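Local coordinates for protein halogenase PltM (Pseudomonas fluorescens, PDB 6BZN) that halogenates phenolic substrates, probably as a flavin-dependent enzyme using FAD, and can work with chloride, bromide or iodide, at residues 63-68 with 349-354; 72-77 with 356-361; 105-110 with 135-140. All coordinates share one frame; numbering follows the deposited sequence.

Six segments come along the chain as 63-68, 72-77, 105-110, 135-140, 349-354 and 356-361, so interactions 1 and 2 alternate their partners, each joining an early part of the chain to a late one. Their centres lie about 12 Å apart and they share helix 352-374: its first turn takes part in interaction 1 and the following turns pack on helix 68-81. Interaction 3, the small two-stranded sheet, lies wholly in the stretch between their early and late segments. It is about 9 Å from interaction 1 between centres and borders its loop, touching it through Ala66 O and Lys107 NZ, beside an FAD site. Interactions 2 and 3 do not touch, with centres about 17 Å apart.

Interaction 1: residues 63-68 with 349-354; sequences GEAATP and LFSRGL. With GOL (glycerol), chain H.
Ser351 reaches across to the loop at Ala65 with a short side chain in which every atom is used. Ser351 CB lies 3.3 Å from Ala65 O and also near the glycerol O3, at 3.5 Å. Turned opposite the backbone N (chi1 -155°), Ser351 OG gives its proton to Ala65 O at 2.6 Å, approaching in the carbonyl plane on a lone pair. The same OG accepts a bond from glycerol O2, 3.2 Å away. Ala65, Ser351 and Leu354 belong to an FAD-binding site, here holding a glycerol that probably came from the crystallisation liquor; its O2 also receives the backbone N of Ala65 at 3.0 Å, and O1 that of Gly63. The segments lead into two helices, with Thr67 as N-cap of helix 68-81 while the other segment runs into helix 352-374. One water bridges the two segments, accepting from Thr67 OG1 and donating to Ser351 O and Ala65 O. Beside these polar contacts, Leu354 brings CD1 to within 3.6 Å of Gly63 O, an apolar lining for the loop. Gly63 suits its place because, at its backbone angles, a side chain would collide with the carbonyl oxygen of the residue before, while Arg140 NH1 takes up Gly63 O.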
loop_
_atom_site.group_PDB
_atom_site.type_symbol
_atom_site.label_atom_id
_atom_site.label_comp_id
_atom_site.label_asym_id
_atom_site.label_seq_id
_atom_site.Cartn_x
_atom_site.Cartn_y
_atom_site.Cartn_z
ATOM N N GLY A 63 4.291 5.317 -3.197
ATOM C CA GLY A 63 3.171 4.813 -2.402
ATOM C C GLY A 63 1.966 5.629 -2.808
ATOM O O GLY A 63 1.417 6.391 -2.026
ATOM N N GLU A 64 1.569 5.463 -4.066
ATOM C CA GLU A 64 0.685 6.414 -4.734
ATOM C C GLU A 64 -0.684 5.862 -5.108
ATOM O O GLU A 64 -1.631 6.637 -5.262
ATOM C CB GLU A 64 1.384 6.950 -5.980
ATOM C CG GLU A 64 2.693 7.687 -5.650
ATOM C CD GLU A 64 3.712 7.712 -6.771
ATOM O OE1 GLU A 64 4.003 6.644 -7.355
ATOM O OE2 GLU A 64 4.272 8.807 -7.022
ATOM N N ALA A 65 -0.806 4.550 -5.260
ATOM C CA ALA A 65 -2.052 3.982 -5.770
ATOM C C ALA A 65 -2.979 3.687 -4.618
ATOM O O ALA A 65 -2.739 2.763 -3.832
ATOM C CB ALA A 65 -1.773 2.716 -6.569
ATOM N N ALA A 66 -4.036 4.481 -4.492
ATOM C CA ALA A 66 -5.061 4.198 -3.507
ATOM C C ALA A 66 -5.822 2.945 -3.936
ATOM O O ALA A 66 -5.758 2.533 -5.097
ATOM C CB ALA A 66 -6.009 5.377 -3.344
ATOM N N THR A 67 -6.520 2.345 -2.982
ATOM C CA THR A 67 -7.324 1.139 -3.216
ATOM C C THR A 67 -8.698 1.326 -2.577
ATOM O O THR A 67 -8.894 2.240 -1.779
ATOM C CB THR A 67 -6.679 -0.081 -2.562
ATOM O OG1 THR A 67 -6.276 0.260 -1.227
ATOM C CG2 THR A 67 -5.485 -0.546 -3.359
ATOM N N PRO A 68 -9.658 0.446 -2.914
ATOM C CA PRO A 68 -10.924 0.516 -2.172
ATOM C C PRO A 68 -10.721 0.426 -0.671
ATOM O O PRO A 68 -11.334 1.184 0.064
ATOM C CB PRO A 68 -11.731 -0.671 -2.717
ATOM C CG PRO A 68 -11.116 -0.993 -4.018
ATOM C CD PRO A 68 -9.684 -0.560 -3.990
ATOM N N LEU A 349 3.474 -3.856 -5.570
ATOM C CA LEU A 349 2.440 -4.595 -6.289
ATOM C C LEU A 349 1.190 -4.790 -5.451
ATOM O O LEU A 349 1.235 -5.394 -4.384
ATOM C CB LEU A 349 2.953 -5.962 -6.742
ATOM C CG LEU A 349 1.963 -6.762 -7.594
ATOM C CD1 LEU A 349 1.782 -6.107 -8.950
ATOM C CD2 LEU A 349 2.393 -8.211 -7.746
ATOM N N PHE A 350 0.076 -4.284 -5.964
ATOM C CA PHE A 350 -1.237 -4.278 -5.292
ATOM C C PHE A 350 -1.392 -3.234 -4.203
ATOM O O PHE A 350 -2.453 -3.168 -3.579
ATOM C CB PHE A 350 -1.660 -5.656 -4.750
ATOM C CG PHE A 350 -1.817 -6.702 -5.804
ATOM C CD1 PHE A 350 -2.745 -6.531 -6.818
ATOM C CD2 PHE A 350 -1.072 -7.857 -5.775
ATOM C CE1 PHE A 350 -2.923 -7.482 -7.802
ATOM C CE2 PHE A 350 -1.241 -8.820 -6.755
ATOM C CZ PHE A 350 -2.168 -8.634 -7.769
ATOM N N SER A 351 -0.356 -2.424 -3.962
ATOM C CA SER A 351 -0.448 -1.277 -3.086
ATOM C C SER A 351 -1.018 -1.626 -1.691
ATOM O O SER A 351 -1.856 -0.927 -1.137
ATOM C CB SER A 351 -1.219 -0.153 -3.808
ATOM O OG SER A 351 -0.857 1.094 -3.269
ATOM N N ARG A 352 -0.525 -2.725 -1.121
ATOM C CA ARG A 352 -0.982 -3.176 0.189
ATOM C C ARG A 352 -0.397 -2.354 1.354
ATOM O O ARG A 352 -0.996 -2.307 2.425
ATOM C CB ARG A 352 -0.669 -4.668 0.403
ATOM C CG ARG A 352 -1.250 -5.603 -0.657
ATOM C CD ARG A 352 -2.751 -5.434 -0.885
ATOM N NE ARG A 352 -3.522 -5.718 0.325
ATOM C CZ ARG A 352 -4.850 -5.757 0.402
ATOM N NH1 ARG A 352 -5.616 -5.524 -0.674
ATOM N NH2 ARG A 352 -5.419 -6.031 1.577
ATOM N N GLY A 353 0.738 -1.695 1.130
ATOM C CA GLY A 353 1.395 -0.893 2.177
ATOM C C GLY A 353 0.505 0.170 2.803
ATOM O O GLY A 353 0.386 0.247 4.026
ATOM N N LEU A 354 -0.141 0.981 1.968
ATOM C CA LEU A 354 -1.056 2.004 2.467
ATOM C C LEU A 354 -2.212 1.417 3.265
ATOM O O LEU A 354 -2.644 1.992 4.270
ATOM C CB LEU A 354 -1.633 2.842 1.317
ATOM C CG LEU A 354 -0.677 3.874 0.735
ATOM C CD1 LEU A 354 -1.259 4.392 -0.575
ATOM C CD2 LEU A 354 -0.410 5.009 1.712
HETATM C C1 GOL H . 3.373 3.125 -6.500
HETATM O O1 GOL H . 3.585 4.342 -5.764
HETATM C C2 GOL H . 2.514 2.057 -5.800
HETATM O O2 GOL H . 1.374 2.569 -5.047
HETATM C C3 GOL H . 2.094 1.052 -6.891
HETATM O O3 GOL H . 1.168 0.071 -6.424
HETATM O O HOH W 1 -3.669 1.217 -1.311
#

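Interaction 2: residues 72-77 with 356-361; sequences FLLRLL and TTFESI
The Phe358 ring carries Leu74 on one face: Leu74 CD2 stands 3.8 Å from the ring centroid and 11° off the normal, a CH-pi contact made almost squarely over the centre. Leu74 CG also lies 3.7 Å from Phe358 CE2, so the leucine leans across the ring obliquely. With CG opposite the carbonyl carbon (chi1 -61°), the Phe358 ring swings alongside helix 68-81 and presents a face to Leu74. The other flat group, the carboxylate of Glu359, turns away to Arg363 through OE2 and to a glycerol through OE1; only Glu359 CB is used here, 4.0 Å from Leu73 CD2. Nearer the backbones, Leu73 CB rests on Phe358 CB at 3.7 Å, these residues being the closest CA pair of the two segments. Leu77 crosses Phe358 at about a right angle, its CD1 lying 4.1 Å from Phe358 CB, and Leu77 CD2 meets Ile361 CG2 at 3.9 Å. Branched side chains suit this seam: Leu74 covers the ring face, while the others fill in beside Phe358 CB and backbone without needing polar partners. With the ring cut back to an alanine here, Leu74 is likely to lose the face its CD2 sits on, and a gap would open. The axes of 72-77 and 356-361 approach to 9.2 Å and run nearly in the same direction, crossing at 23°. Helix 33-44 closes on this pair from Ile33, Leu37 and Thr38, which touch Phe358, Leu74 and Ile361, while helix 383-406 touches Thr356, Glu359 and Ser360, and helix 410-441 touches Phe72, Arg75 and Leu76.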
loop_
_atom_site.group_PDB
_atom_site.type_symbol
_atom_site.label_atom_id
_atom_site.label_comp_id
_atom_site.label_asym_id
_atom_site.label_seq_id
_atom_site.Cartn_x
_atom_site.Cartn_y
_atom_site.Cartn_z
ATOM N N PHE A 72 -11.698 3.271 2.276
ATOM C CA PHE A 72 -12.571 2.964 3.409
ATOM C C PHE A 72 -11.876 3.196 4.736
ATOM O O PHE A 72 -12.497 3.707 5.649
ATOM C CB PHE A 72 -13.117 1.532 3.353
ATOM C CG PHE A 72 -14.206 1.339 2.323
ATOM C CD1 PHE A 72 -15.381 2.092 2.381
ATOM C CD2 PHE A 72 -14.075 0.383 1.322
ATOM C CE1 PHE A 72 -16.378 1.919 1.424
ATOM C CE2 PHE A 72 -15.069 0.205 0.370
ATOM C CZ PHE A 72 -16.217 0.977 0.422
ATOM N N LEU A 73 -10.585 2.851 4.816
ATOM C CA LEU A 73 -9.811 3.059 6.029
ATOM C C LEU A 73 -9.635 4.533 6.346
ATOM O O LEU A 73 -9.730 4.926 7.505
ATOM C CB LEU A 73 -8.453 2.341 5.953
ATOM C CG LEU A 73 -8.621 0.825 5.956
ATOM C CD1 LEU A 73 -7.352 0.158 5.456
ATOM C CD2 LEU A 73 -9.048 0.307 7.331
ATOM N N LEU A 74 -9.398 5.358 5.337
ATOM C CA LEU A 74 -9.308 6.806 5.592
ATOM C C LEU A 74 -10.645 7.344 6.088
ATOM O O LEU A 74 -10.688 8.148 7.022
ATOM C CB LEU A 74 -8.858 7.585 4.359
ATOM C CG LEU A 74 -7.374 7.455 4.010
ATOM C CD1 LEU A 74 -7.134 7.966 2.595
ATOM C CD2 LEU A 74 -6.486 8.188 5.004
ATOM N N ARG A 75 -11.733 6.892 5.480
ATOM C CA ARG A 75 -13.072 7.310 5.913
ATOM C C ARG A 75 -13.371 6.821 7.336
ATOM O O ARG A 75 -13.980 7.553 8.124
ATOM C CB ARG A 75 -14.151 6.835 4.924
ATOM C CG ARG A 75 -14.160 7.603 3.601
ATOM C CD ARG A 75 -15.040 6.928 2.538
ATOM N NE ARG A 75 -16.474 7.111 2.779
ATOM C CZ ARG A 75 -17.467 6.379 2.243
ATOM N NH1 ARG A 75 -17.233 5.377 1.394
ATOM N NH2 ARG A 75 -18.724 6.658 2.575
ATOM N N LEU A 76 -12.935 5.601 7.669
ATOM C CA LEU A 76 -13.086 5.082 9.029
ATOM C C LEU A 76 -12.296 5.926 10.048
ATOM O O LEU A 76 -12.818 6.276 11.114
ATOM C CB LEU A 76 -12.669 3.619 9.115
ATOM C CG LEU A 76 -13.686 2.619 8.542
ATOM C CD1 LEU A 76 -13.042 1.261 8.307
ATOM C CD2 LEU A 76 -14.892 2.492 9.474
ATOM N N LEU A 77 -11.050 6.260 9.715
ATOM C CA LEU A 77 -10.248 7.136 10.561
ATOM C C LEU A 77 -10.928 8.481 10.791
ATOM O O LEU A 77 -11.011 8.963 11.933
ATOM C CB LEU A 77 -8.859 7.358 9.949
ATOM C CG LEU A 77 -7.885 6.214 10.186
ATOM C CD1 LEU A 77 -6.736 6.268 9.173
ATOM C CD2 LEU A 77 -7.358 6.254 11.618
ATOM N N THR A 356 -2.258 -1.507 4.978
ATOM C CA THR A 356 -1.774 -1.986 6.267
ATOM C C THR A 356 -1.517 -0.804 7.204
ATOM O O THR A 356 -1.897 -0.853 8.384
ATOM C CB THR A 356 -0.499 -2.826 6.107
ATOM O OG1 THR A 356 -0.721 -3.850 5.124
ATOM C CG2 THR A 356 -0.103 -3.463 7.406
ATOM N N THR A 357 -0.903 0.254 6.667
ATOM C CA THR A 357 -0.655 1.489 7.423
ATOM C C THR A 357 -1.915 2.098 8.057
ATOM O O THR A 357 -1.942 2.359 9.264
ATOM C CB THR A 357 0.051 2.535 6.546
ATOM O OG1 THR A 357 1.336 2.034 6.172
ATOM C CG2 THR A 357 0.238 3.876 7.285
ATOM N N PHE A 358 -2.946 2.353 7.257
ATOM C CA PHE A 358 -4.116 3.043 7.783
ATOM C C PHE A 358 -4.867 2.158 8.762
ATOM O O PHE A 358 -5.404 2.651 9.760
ATOM C CB PHE A 358 -5.052 3.533 6.663
ATOM C CG PHE A 358 -4.414 4.518 5.706
ATOM C CD1 PHE A 358 -3.433 5.410 6.120
ATOM C CD2 PHE A 358 -4.831 4.576 4.387
ATOM C CE1 PHE A 358 -2.865 6.305 5.226
ATOM C CE2 PHE A 358 -4.260 5.474 3.486
ATOM C CZ PHE A 358 -3.268 6.328 3.905
ATOM N N GLU A 359 -4.911 0.858 8.491
ATOM C CA GLU A 359 -5.587 -0.066 9.416
ATOM C C GLU A 359 -4.834 -0.125 10.735
ATOM O O GLU A 359 -5.454 -0.120 11.803
ATOM C CB GLU A 359 -5.761 -1.466 8.835
ATOM C CG GLU A 359 -6.588 -2.333 9.784
ATOM C CD GLU A 359 -6.947 -3.697 9.246
ATOM O OE1 GLU A 359 -6.951 -3.876 8.011
ATOM O OE2 GLU A 359 -7.237 -4.589 10.089
ATOM N N SER A 360 -3.506 -0.128 10.674
ATOM C CA SER A 360 -2.706 -0.196 11.904
ATOM C C SER A 360 -2.921 1.042 12.774
ATOM O O SER A 360 -3.020 0.947 14.008
ATOM C CB SER A 360 -1.211 -0.402 11.585
ATOM O OG SER A 360 -0.501 -0.675 12.778
ATOM N N ILE A 361 -3.024 2.211 12.144
ATOM C CA ILE A 361 -3.293 3.451 12.895
ATOM C C ILE A 361 -4.653 3.351 13.590
ATOM O O ILE A 361 -4.806 3.694 14.765
ATOM C CB ILE A 361 -3.222 4.703 12.001
ATOM C CG1 ILE A 361 -1.802 4.872 11.455
ATOM C CG2 ILE A 361 -3.651 5.963 12.757
ATOM C CD1 ILE A 361 -1.716 5.831 10.280
#

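Interaction 3: residues 105-110 with 135-140; sequences GIKLGF and EAHLFR
Strands 104-107 and 134-138 form a two-stranded antiparallel sheet, and four backbone bonds knit Gly105 to His137 and Lys107 to Glu135. In the first pair Gly105 N meets His137 O at 2.8 Å, while His137 N reaches Gly105 O at 3.0 Å. In the second, Lys107 N gives to Glu135 O at 2.7 Å, and Glu135 N returns a nearly straight bond to Lys107 O, 176° at the hydrogen. Glycine fits position 105 because a CB there would come close to His137 CB. The side chains of Lys107, Glu135 and His137 share one face of the sheet. Lys107 starts from the congested rotamer between backbone N and carbonyl carbon (chi1 54°), and bends further out, so that NZ meets Glu135 OE1 at 2.8 Å in a salt bridge, nearly along the C-O axis. Lys107 CB meanwhile sits 3.4 Å from His137 NE2, and Ile106 O lies over one face of that ring. His137 ND1 bonds to Pro262 O and NE2 to Thr248 OG1, fixing the ring's rotation. Since Lys107 NZ also bonds to Ala66 O in the loop beside the FAD site, the buried ammonium is gripped by a carboxylate and a carbonyl, and Glu135 is likely to offset much of the cost of burying the lysine charge.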
loop_
_atom_site.group_PDB
_atom_site.type_symbol
_atom_site.label_atom_id
_atom_site.label_comp_id
_atom_site.label_asym_id
_atom_site.label_seq_id
_atom_site.Cartn_x
_atom_site.Cartn_y
_atom_site.Cartn_z
ATOM N N GLY A 105 -3.958 12.300 -9.401
ATOM C CA GLY A 105 -4.600 11.789 -10.587
ATOM C C GLY A 105 -5.769 10.903 -10.174
ATOM O O GLY A 105 -6.107 10.784 -8.991
ATOM N N ILE A 106 -6.346 10.242 -11.162
ATOM C CA ILE A 106 -7.523 9.397 -10.960
ATOM C C ILE A 106 -7.225 7.948 -11.315
ATOM O O ILE A 106 -6.356 7.667 -12.140
ATOM C CB ILE A 106 -8.710 9.942 -11.786
ATOM C CG1 ILE A 106 -10.029 9.396 -11.291
ATOM C CG2 ILE A 106 -8.542 9.676 -13.275
ATOM C CD1 ILE A 106 -11.220 10.182 -11.806
ATOM N N LYS A 107 -7.923 7.027 -10.664
ATOM C CA LYS A 107 -7.913 5.635 -11.109
ATOM C C LYS A 107 -9.288 5.015 -11.011
ATOM O O LYS A 107 -9.997 5.164 -10.006
ATOM C CB LYS A 107 -6.875 4.785 -10.368
ATOM C CG LYS A 107 -6.986 4.829 -8.861
ATOM C CD LYS A 107 -6.128 3.765 -8.165
ATOM C CE LYS A 107 -6.610 2.333 -8.367
ATOM N NZ LYS A 107 -7.337 1.747 -7.210
ATOM N N LEU A 108 -9.644 4.300 -12.070
ATOM C CA LEU A 108 -10.913 3.599 -12.143
ATOM C C LEU A 108 -10.725 2.104 -11.956
ATOM O O LEU A 108 -11.695 1.342 -12.075
ATOM C CB LEU A 108 -11.574 3.898 -13.479
ATOM C CG LEU A 108 -11.805 5.385 -13.739
ATOM C CD1 LEU A 108 -12.347 5.607 -15.149
ATOM C CD2 LEU A 108 -12.732 5.978 -12.694
ATOM N N GLY A 109 -9.491 1.692 -11.648
ATOM C CA GLY A 109 -9.169 0.303 -11.373
ATOM C C GLY A 109 -7.689 0.016 -11.544
ATOM O O GLY A 109 -6.903 0.913 -11.849
ATOM N N PHE A 110 -7.329 -1.237 -11.304
ATOM C CA PHE A 110 -5.995 -1.765 -11.609
ATOM C C PHE A 110 -6.081 -2.446 -12.970
ATOM O O PHE A 110 -7.021 -3.195 -13.220
ATOM C CB PHE A 110 -5.548 -2.805 -10.567
ATOM C CG PHE A 110 -5.033 -2.241 -9.238
ATOM C CD1 PHE A 110 -4.790 -0.881 -9.026
ATOM C CD2 PHE A 110 -4.721 -3.119 -8.205
ATOM C CE1 PHE A 110 -4.281 -0.424 -7.805
ATOM C CE2 PHE A 110 -4.232 -2.660 -6.976
ATOM C CZ PHE A 110 -4.003 -1.312 -6.780
ATOM N N GLU A 135 -10.943 6.294 -7.576
ATOM C CA GLU A 135 -9.971 6.467 -6.506
ATOM C C GLU A 135 -8.801 7.305 -6.985
ATOM O O GLU A 135 -8.756 7.677 -8.148
ATOM C CB GLU A 135 -9.515 5.109 -6.038
ATOM C CG GLU A 135 -10.661 4.417 -5.367
ATOM C CD GLU A 135 -10.380 2.994 -5.033
ATOM O OE1 GLU A 135 -9.262 2.513 -5.323
ATOM O OE2 GLU A 135 -11.307 2.360 -4.490
ATOM N N ALA A 136 -7.881 7.615 -6.070
ATOM C CA ALA A 136 -6.811 8.570 -6.349
ATOM C C ALA A 136 -5.471 7.910 -6.665
ATOM O O ALA A 136 -5.119 6.858 -6.116
ATOM C CB ALA A 136 -6.646 9.510 -5.174
ATOM N N HIS A 137 -4.724 8.570 -7.554
ATOM C CA HIS A 137 -3.280 8.436 -7.637
ATOM C C HIS A 137 -2.722 9.625 -6.848
ATOM O O HIS A 137 -2.829 10.771 -7.278
ATOM C CB HIS A 137 -2.800 8.523 -9.067
ATOM C CG HIS A 137 -3.068 7.292 -9.866
ATOM N ND1 HIS A 137 -3.009 7.279 -11.240
ATOM C CD2 HIS A 137 -3.372 6.028 -9.485
ATOM C CE1 HIS A 137 -3.251 6.054 -11.673
ATOM N NE2 HIS A 137 -3.476 5.279 -10.627
ATOM N N LEU A 138 -2.145 9.323 -5.692
ATOM C CA LEU A 138 -1.752 10.329 -4.708
ATOM C C LEU A 138 -0.405 10.935 -5.041
ATOM O O LEU A 138 0.591 10.212 -5.117
ATOM C CB LEU A 138 -1.694 9.684 -3.327
ATOM C CG LEU A 138 -2.965 9.031 -2.794
ATOM C CD1 LEU A 138 -2.639 8.211 -1.574
ATOM C CD2 LEU A 138 -4.014 10.074 -2.451
ATOM N N PHE A 139 -0.366 12.254 -5.249
ATOM C CA PHE A 139 0.879 12.974 -5.454
ATOM C C PHE A 139 1.367 13.291 -4.060
ATOM O O PHE A 139 0.939 14.266 -3.439
ATOM C CB PHE A 139 0.643 14.229 -6.310
ATOM C CG PHE A 139 1.897 14.943 -6.748
ATOM C CD1 PHE A 139 2.933 14.259 -7.380
ATOM C CD2 PHE A 139 2.019 16.331 -6.587
ATOM C CE1 PHE A 139 4.071 14.929 -7.816
ATOM C CE2 PHE A 139 3.165 16.999 -7.024
ATOM C CZ PHE A 139 4.183 16.296 -7.641
ATOM N N ARG A 140 2.245 12.434 -3.550
ATOM C CA ARG A 140 2.495 12.382 -2.104
ATOM C C ARG A 140 3.101 13.653 -1.508
ATOM O O ARG A 140 2.779 14.017 -0.371
ATOM C CB ARG A 140 3.338 11.158 -1.760
ATOM C CG ARG A 140 2.614 9.831 -1.980
ATOM C CD ARG A 140 1.497 9.574 -0.971
ATOM N NE ARG A 140 2.073 9.555 0.375
ATOM C CZ ARG A 140 2.666 8.506 0.940
ATOM N NH1 ARG A 140 2.678 7.317 0.359
ATOM N NH2 ARG A 140 3.212 8.649 2.141
#